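Local coordinates for protein retinol dehydratase (Spodoptera frugiperda, PDB 1FMJ) that binds retinol and adenosine-3',5'-diphosphate in a sulfotransferase-type fold and, as a dehydratase, probably converts retinol to its dehydrated product, at residues V190-F195 with S208-F213; H197-Y202 with D306-I311. All blocks are in the same frame, centred on the assembly; numbering follows the deposited sequence.

How the contacts relate
Both contacts draw on helix 187-200, contact 1 on its middle turns and contact 2 on its C-terminal end, and their centres lie about 12 Å apart. Contact 1 is buried: three phenylalanine rings pack helix 210-218 against the side of the shared helix that faces away from the bound nucleotide. Contact 2 is only partly buried, joins the helix end to the loop between helices 284-288 and 325-338, and mixes apolar contacts, a carboxylate lying against the aliphatic part of an arginine, and a water bridge beside retinol. The two meet where Arg-199 NH2 probably hydrogen-bonds to Ser-208 O at 2.5 Å. Each has a tie to a ligand, Ser-193 to the nucleotide in contact 1 and His-197 and Phe-310 to retinol in contact 2.

Contact 1. Residues V190-F195 with S208-F213; sequences VAVSSF and SNFKDF. With A3P (adenosine-3'-5'-diphosphate), chain G.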
# COMPACT_ATOMS: atom_id res chain seq x y z
N VAL A 190 -7.33 -8.87 2.05
CA VAL A 190 -6.08 -8.19 1.73
C VAL A 190 -5.17 -9.20 1.03
O VAL A 190 -4.48 -8.88 0.06
CB VAL A 190 -5.37 -7.69 3.03
CG1 VAL A 190 -3.97 -7.23 2.71
CG2 VAL A 190 -6.16 -6.55 3.66
N ALA A 191 -5.18 -10.43 1.53
CA ALA A 191 -4.35 -11.49 0.96
C ALA A 191 -4.81 -11.76 -0.48
O ALA A 191 -3.98 -11.85 -1.38
CB ALA A 191 -4.47 -12.76 1.80
N VAL A 192 -6.12 -11.88 -0.68
CA VAL A 192 -6.66 -12.11 -2.02
C VAL A 192 -6.31 -10.94 -2.93
O VAL A 192 -5.86 -11.13 -4.06
CB VAL A 192 -8.19 -12.30 -2.00
CG1 VAL A 192 -8.75 -12.34 -3.44
CG2 VAL A 192 -8.54 -13.59 -1.31
N SER A 193 -6.50 -9.71 -2.45
CA SER A 193 -6.19 -8.56 -3.29
C SER A 193 -4.69 -8.44 -3.55
O SER A 193 -4.27 -8.01 -4.62
CB SER A 193 -6.71 -7.26 -2.65
OG SER A 193 -6.50 -6.17 -3.54
N SER A 194 -3.88 -8.82 -2.56
CA SER A 194 -2.44 -8.75 -2.71
C SER A 194 -1.99 -9.83 -3.70
O SER A 194 -1.05 -9.63 -4.46
CB SER A 194 -1.75 -8.95 -1.35
OG SER A 194 -2.00 -7.85 -0.50
N PHE A 195 -2.68 -10.96 -3.69
CA PHE A 195 -2.36 -12.05 -4.61
C PHE A 195 -2.51 -11.53 -6.04
O PHE A 195 -1.57 -11.63 -6.83
CB PHE A 195 -3.31 -13.23 -4.37
CG PHE A 195 -3.29 -14.27 -5.47
CD1 PHE A 195 -2.17 -15.07 -5.69
CD2 PHE A 195 -4.41 -14.46 -6.28
CE1 PHE A 195 -2.18 -16.06 -6.69
CE2 PHE A 195 -4.42 -15.44 -7.28
CZ PHE A 195 -3.30 -16.24 -7.48
N SER A 208 2.52 -20.63 -9.37
CA SER A 208 2.12 -20.50 -7.97
C SER A 208 0.65 -20.12 -7.88
O SER A 208 0.14 -19.41 -8.76
CB SER A 208 2.97 -19.43 -7.26
OG SER A 208 4.30 -19.89 -7.03
N ASN A 209 -0.03 -20.59 -6.84
CA ASN A 209 -1.45 -20.29 -6.64
C ASN A 209 -1.70 -19.45 -5.39
O ASN A 209 -0.76 -19.07 -4.68
CB ASN A 209 -2.27 -21.58 -6.55
CG ASN A 209 -1.80 -22.50 -5.44
OD1 ASN A 209 -1.42 -22.05 -4.36
ND2 ASN A 209 -1.83 -23.81 -5.70
N PHE A 210 -2.97 -19.18 -5.11
CA PHE A 210 -3.30 -18.36 -3.95
C PHE A 210 -2.93 -18.99 -2.61
O PHE A 210 -2.51 -18.29 -1.70
CB PHE A 210 -4.78 -18.00 -3.93
CG PHE A 210 -5.16 -17.15 -2.76
CD1 PHE A 210 -4.63 -15.87 -2.62
CD2 PHE A 210 -5.98 -17.65 -1.76
CE1 PHE A 210 -4.90 -15.11 -1.49
CE2 PHE A 210 -6.26 -16.89 -0.63
CZ PHE A 210 -5.72 -15.62 -0.50
N LYS A 211 -3.10 -20.30 -2.48
CA LYS A 211 -2.77 -20.94 -1.21
C LYS A 211 -1.30 -20.78 -0.89
O LYS A 211 -0.94 -20.61 0.27
CB LYS A 211 -3.15 -22.42 -1.22
CG LYS A 211 -2.91 -23.09 0.12
CD LYS A 211 -3.38 -24.53 0.12
CE LYS A 211 -3.20 -25.16 1.49
NZ LYS A 211 -3.45 -26.63 1.45
N ASP A 212 -0.43 -20.85 -1.91
CA ASP A 212 1.00 -20.67 -1.68
C ASP A 212 1.22 -19.22 -1.27
O ASP A 212 2.09 -18.90 -0.47
CB ASP A 212 1.82 -20.93 -2.94
CG ASP A 212 1.73 -22.35 -3.43
OD1 ASP A 212 1.64 -23.26 -2.59
OD2 ASP A 212 1.76 -22.54 -4.66
N PHE A 213 0.42 -18.33 -1.85
CA PHE A 213 0.54 -16.91 -1.53
C PHE A 213 0.08 -16.71 -0.09
O PHE A 213 0.70 -15.95 0.66
CB PHE A 213 -0.32 -16.07 -2.48
CG PHE A 213 -0.14 -14.59 -2.29
CD1 PHE A 213 0.96 -13.94 -2.85
CD2 PHE A 213 -1.02 -13.86 -1.51
CE1 PHE A 213 1.17 -12.57 -2.63
CE2 PHE A 213 -0.82 -12.49 -1.28
CZ PHE A 213 0.28 -11.85 -1.84
P1 A3P G . -9.92 -5.65 -4.32
O1P A3P G . -8.71 -6.29 -4.85
O2P A3P G . -10.87 -5.31 -5.40
O3P A3P G . -10.58 -6.52 -3.33
P2 A3P G . -5.14 -0.13 -2.27
O4P A3P G . -5.55 1.12 -2.91
O5P A3P G . -4.69 0.11 -0.88
O6P A3P G . -4.06 -0.78 -3.07
O5' A3P G . -6.38 -1.11 -2.21
C5' A3P G . -7.03 -1.56 -3.39
C4' A3P G . -8.35 -2.26 -3.05
O4' A3P G . -9.38 -1.23 -2.95
C3' A3P G . -8.82 -3.20 -4.17
O3' A3P G . -9.51 -4.31 -3.56
C2' A3P G . -9.65 -2.26 -5.02
O2' A3P G . -10.47 -2.82 -6.03
C1' A3P G . -10.39 -1.50 -3.93
N9 A3P G . -10.97 -0.24 -4.41
C8 A3P G . -10.39 0.77 -5.17
N7 A3P G . -11.17 1.78 -5.44
C5 A3P G . -12.37 1.43 -4.83
C6 A3P G . -13.65 2.08 -4.73
N6 A3P G . -13.92 3.27 -5.28
N1 A3P G . -14.66 1.43 -4.02
C2 A3P G . -14.43 0.21 -3.44
N3 A3P G . -13.26 -0.50 -3.46
C4 A3P G . -12.27 0.17 -4.18
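Phe-195 meets both Phe-210 and Phe-213 in offset edge-to-face stacks. Phe-210 turns its edge toward the face of Phe-195, planes at 74° and centroids 5.4 Å apart; Phe-195 in turn directs its edge toward the face of Phe-213, planes at 61°. CH-pi contacts tighten the cluster: Phe-210 CB stands over the Phe-195 face, 4.0 Å from the ring centroid, and Phe-195 CA sits over the centre of the Phe-213 ring. Phe-210 CG is anti to the backbone N (chi1 -179°); further out, Phe-210 CZ lies 3.6 Å from Val-192 CG2 and the ring edge faces Ala-191 O in plane. These contacts join two helices of the sulfotransferase domain, 187-200 and 210-218. Asn-209 and Asp-212 form a capping box at the start of helix 210-218, Asp-212 N giving a 2.9 Å bond to Asn-209 OD1, while the return bond from Asn-209 N to Asp-212 OD2 is weak. Ser-194 OG and N grip Val-190 O from opposite faces of its carbonyl plane. Ser-193 OG donates to O1P of adenosine-3',5'-diphosphate at 2.6 Å and is also hydrogen-bonded with Arg-73 NE; Lys-211 NZ forms a salt bridge with Glu-326.

Contact 2. Residues H197-Y202 with D306-I311; sequences HARLLY and DGEHFI. With RTL (retinol), chain H.
Leu-200 and Glu-308 bring the two backbones closest, their CA atoms 5.2 Å apart, where the last turn of helix 187-200 meets a segment without regular structure. The helix ends in a Schellman motif, with Tyr-202, at positive phi, as its C-prime residue and Tyr-202 N bonded to Arg-199 O. On the loop side, Glu-308 O is hydrogen-bonded with Arg-299 NH2 and Phe-310 O with Arg-73 NH2. The Leu-200 methyls divide the work: Leu-200 CD1 lies 3.4 Å from Glu-308 O and also meets Glu-308 CB, while Leu-200 CD2 comes to the edge of the Phe-310 ring, 4.3 Å from Phe-310 CD1. The Glu-308 chain, bent at chi2 (-73°), brings its carboxylate beside the aliphatic root of Arg-199, Glu-308 OE2 3.3 Å from Arg-199 CB. The charged ends stay apart, Arg-199 NE and Glu-308 OE2 being 5.3 Å from each other; OE2 hydrogen-bonds to His-196 ND1, and Arg-199 NH2 probably to Ser-208 O. An alanine in place of Glu-308 would probably leave His-196 ND1 without its carboxylate acceptor and open a gap beside Arg-199 CB. One water links Tyr-202 OH, to which it donates, with Asp-306 N, from which it accepts. On the ligand side, His-197 NE2 lies unusually close to retinol C14, at 3.0 Å, and Phe-310 CE1 lies 3.6 Å from retinol C20. Helix end and loop thus help to line the retinol pocket of this sulfotransferase-family fold, with His-197 and Phe-310 both at the polar end of the ligand's chain.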
# COMPACT_ATOMS: atom_id res chain seq x y z
N HIS A 197 -2.71 -8.46 -7.12
CA HIS A 197 -1.82 -7.34 -7.37
C HIS A 197 -0.42 -7.84 -7.72
O HIS A 197 0.27 -7.23 -8.54
CB HIS A 197 -1.78 -6.44 -6.14
CG HIS A 197 -0.81 -5.31 -6.24
ND1 HIS A 197 0.49 -5.39 -5.78
CD2 HIS A 197 -0.95 -4.06 -6.75
CE1 HIS A 197 1.11 -4.24 -6.00
NE2 HIS A 197 0.26 -3.42 -6.59
N ALA A 198 -0.02 -8.96 -7.11
CA ALA A 198 1.30 -9.52 -7.39
C ALA A 198 1.27 -10.08 -8.82
O ALA A 198 2.26 -10.02 -9.55
CB ALA A 198 1.64 -10.62 -6.40
N ARG A 199 0.12 -10.61 -9.21
CA ARG A 199 -0.05 -11.14 -10.57
C ARG A 199 0.03 -9.98 -11.56
O ARG A 199 0.66 -10.09 -12.62
CB ARG A 199 -1.40 -11.85 -10.70
CG ARG A 199 -1.45 -13.27 -10.15
CD ARG A 199 -1.54 -14.28 -11.29
NE ARG A 199 -1.77 -15.64 -10.82
CZ ARG A 199 -0.82 -16.46 -10.37
NH1 ARG A 199 0.44 -16.07 -10.33
NH2 ARG A 199 -1.15 -17.67 -9.94
N LEU A 200 -0.60 -8.87 -11.21
CA LEU A 200 -0.63 -7.68 -12.06
C LEU A 200 0.75 -7.19 -12.50
O LEU A 200 0.96 -6.86 -13.66
CB LEU A 200 -1.35 -6.54 -11.33
CG LEU A 200 -1.38 -5.14 -11.98
CD1 LEU A 200 -2.39 -5.12 -13.13
CD2 LEU A 200 -1.76 -4.09 -10.95
N LEU A 201 1.69 -7.16 -11.56
CA LEU A 201 3.04 -6.68 -11.83
C LEU A 201 4.06 -7.77 -12.10
O LEU A 201 5.27 -7.51 -12.09
CB LEU A 201 3.51 -5.80 -10.67
CG LEU A 201 2.49 -4.71 -10.30
CD1 LEU A 201 2.98 -3.88 -9.10
CD2 LEU A 201 2.26 -3.81 -11.51
N TYR A 202 3.58 -8.99 -12.35
CA TYR A 202 4.45 -10.12 -12.63
C TYR A 202 5.39 -10.43 -11.47
O TYR A 202 6.52 -10.85 -11.70
CB TYR A 202 5.28 -9.85 -13.90
CG TYR A 202 4.47 -9.71 -15.17
CD1 TYR A 202 4.24 -8.45 -15.73
CD2 TYR A 202 3.91 -10.82 -15.78
CE1 TYR A 202 3.45 -8.31 -16.89
CE2 TYR A 202 3.12 -10.69 -16.92
CZ TYR A 202 2.90 -9.44 -17.47
OH TYR A 202 2.10 -9.33 -18.58
N ASP A 306 -2.10 -9.27 -18.48
CA ASP A 306 -3.45 -9.33 -19.04
C ASP A 306 -4.36 -9.97 -18.00
O ASP A 306 -3.95 -10.87 -17.28
CB ASP A 306 -3.51 -10.22 -20.29
CG ASP A 306 -2.58 -9.76 -21.40
OD1 ASP A 306 -2.37 -8.54 -21.56
OD2 ASP A 306 -2.07 -10.64 -22.14
N GLY A 307 -5.60 -9.50 -17.92
CA GLY A 307 -6.54 -10.08 -16.97
C GLY A 307 -6.38 -9.64 -15.53
O GLY A 307 -6.91 -10.29 -14.62
N GLU A 308 -5.64 -8.56 -15.31
CA GLU A 308 -5.44 -8.04 -13.96
C GLU A 308 -5.55 -6.53 -14.01
O GLU A 308 -5.13 -5.90 -14.98
CB GLU A 308 -4.07 -8.45 -13.41
CG GLU A 308 -4.02 -9.88 -12.94
CD GLU A 308 -4.76 -10.10 -11.63
OE1 GLU A 308 -5.47 -9.18 -11.16
OE2 GLU A 308 -4.63 -11.19 -11.07
N HIS A 309 -6.13 -5.95 -12.97
CA HIS A 309 -6.33 -4.52 -12.89
C HIS A 309 -6.02 -4.00 -11.49
O HIS A 309 -6.18 -4.72 -10.51
CB HIS A 309 -7.79 -4.21 -13.26
CG HIS A 309 -8.16 -4.64 -14.64
ND1 HIS A 309 -7.85 -3.90 -15.76
CD2 HIS A 309 -8.76 -5.77 -15.09
CE1 HIS A 309 -8.24 -4.56 -16.84
NE2 HIS A 309 -8.80 -5.69 -16.46
N PHE A 310 -5.58 -2.75 -11.42
CA PHE A 310 -5.25 -2.11 -10.15
C PHE A 310 -6.52 -1.94 -9.31
O PHE A 310 -6.51 -2.17 -8.11
CB PHE A 310 -4.61 -0.75 -10.41
CG PHE A 310 -4.04 -0.11 -9.18
CD1 PHE A 310 -2.98 -0.72 -8.50
CD2 PHE A 310 -4.58 1.06 -8.67
CE1 PHE A 310 -2.48 -0.15 -7.34
CE2 PHE A 310 -4.08 1.63 -7.51
CZ PHE A 310 -3.03 1.02 -6.84
N ILE A 311 -7.61 -1.52 -9.95
CA ILE A 311 -8.90 -1.38 -9.28
C ILE A 311 -9.64 -2.61 -9.82
O ILE A 311 -10.07 -2.64 -10.97
CB ILE A 311 -9.59 -0.07 -9.69
CG1 ILE A 311 -8.75 1.12 -9.19
CG2 ILE A 311 -10.99 0.02 -9.08
CD1 ILE A 311 -9.30 2.47 -9.55
C1 RTL H . 8.03 -3.66 -12.01
C2 RTL H . 9.40 -4.40 -12.17
C3 RTL H . 10.59 -3.46 -12.10
C4 RTL H . 10.75 -1.94 -11.97
C5 RTL H . 9.32 -1.40 -11.84
C6 RTL H . 8.10 -2.09 -11.84
C7 RTL H . 6.79 -1.41 -11.69
C8 RTL H . 6.24 -1.05 -10.49
C9 RTL H . 4.94 -0.38 -10.33
C10 RTL H . 4.53 -0.08 -9.05
C11 RTL H . 3.30 0.57 -8.57
C12 RTL H . 2.72 -0.12 -7.53
C13 RTL H . 1.53 0.04 -6.68
C14 RTL H . 0.98 -0.69 -5.66
C15 RTL H . 1.33 -0.33 -4.27
O1 RTL H . 0.48 0.61 -3.76
C16 RTL H . 7.48 -4.39 -10.77
C17 RTL H . 7.24 -4.13 -13.24
C18 RTL H . 9.38 0.13 -11.72
C19 RTL H . 4.10 -0.05 -11.58
C20 RTL H . 0.83 1.32 -7.15
O HOH W 1 0.06 -10.98 -19.45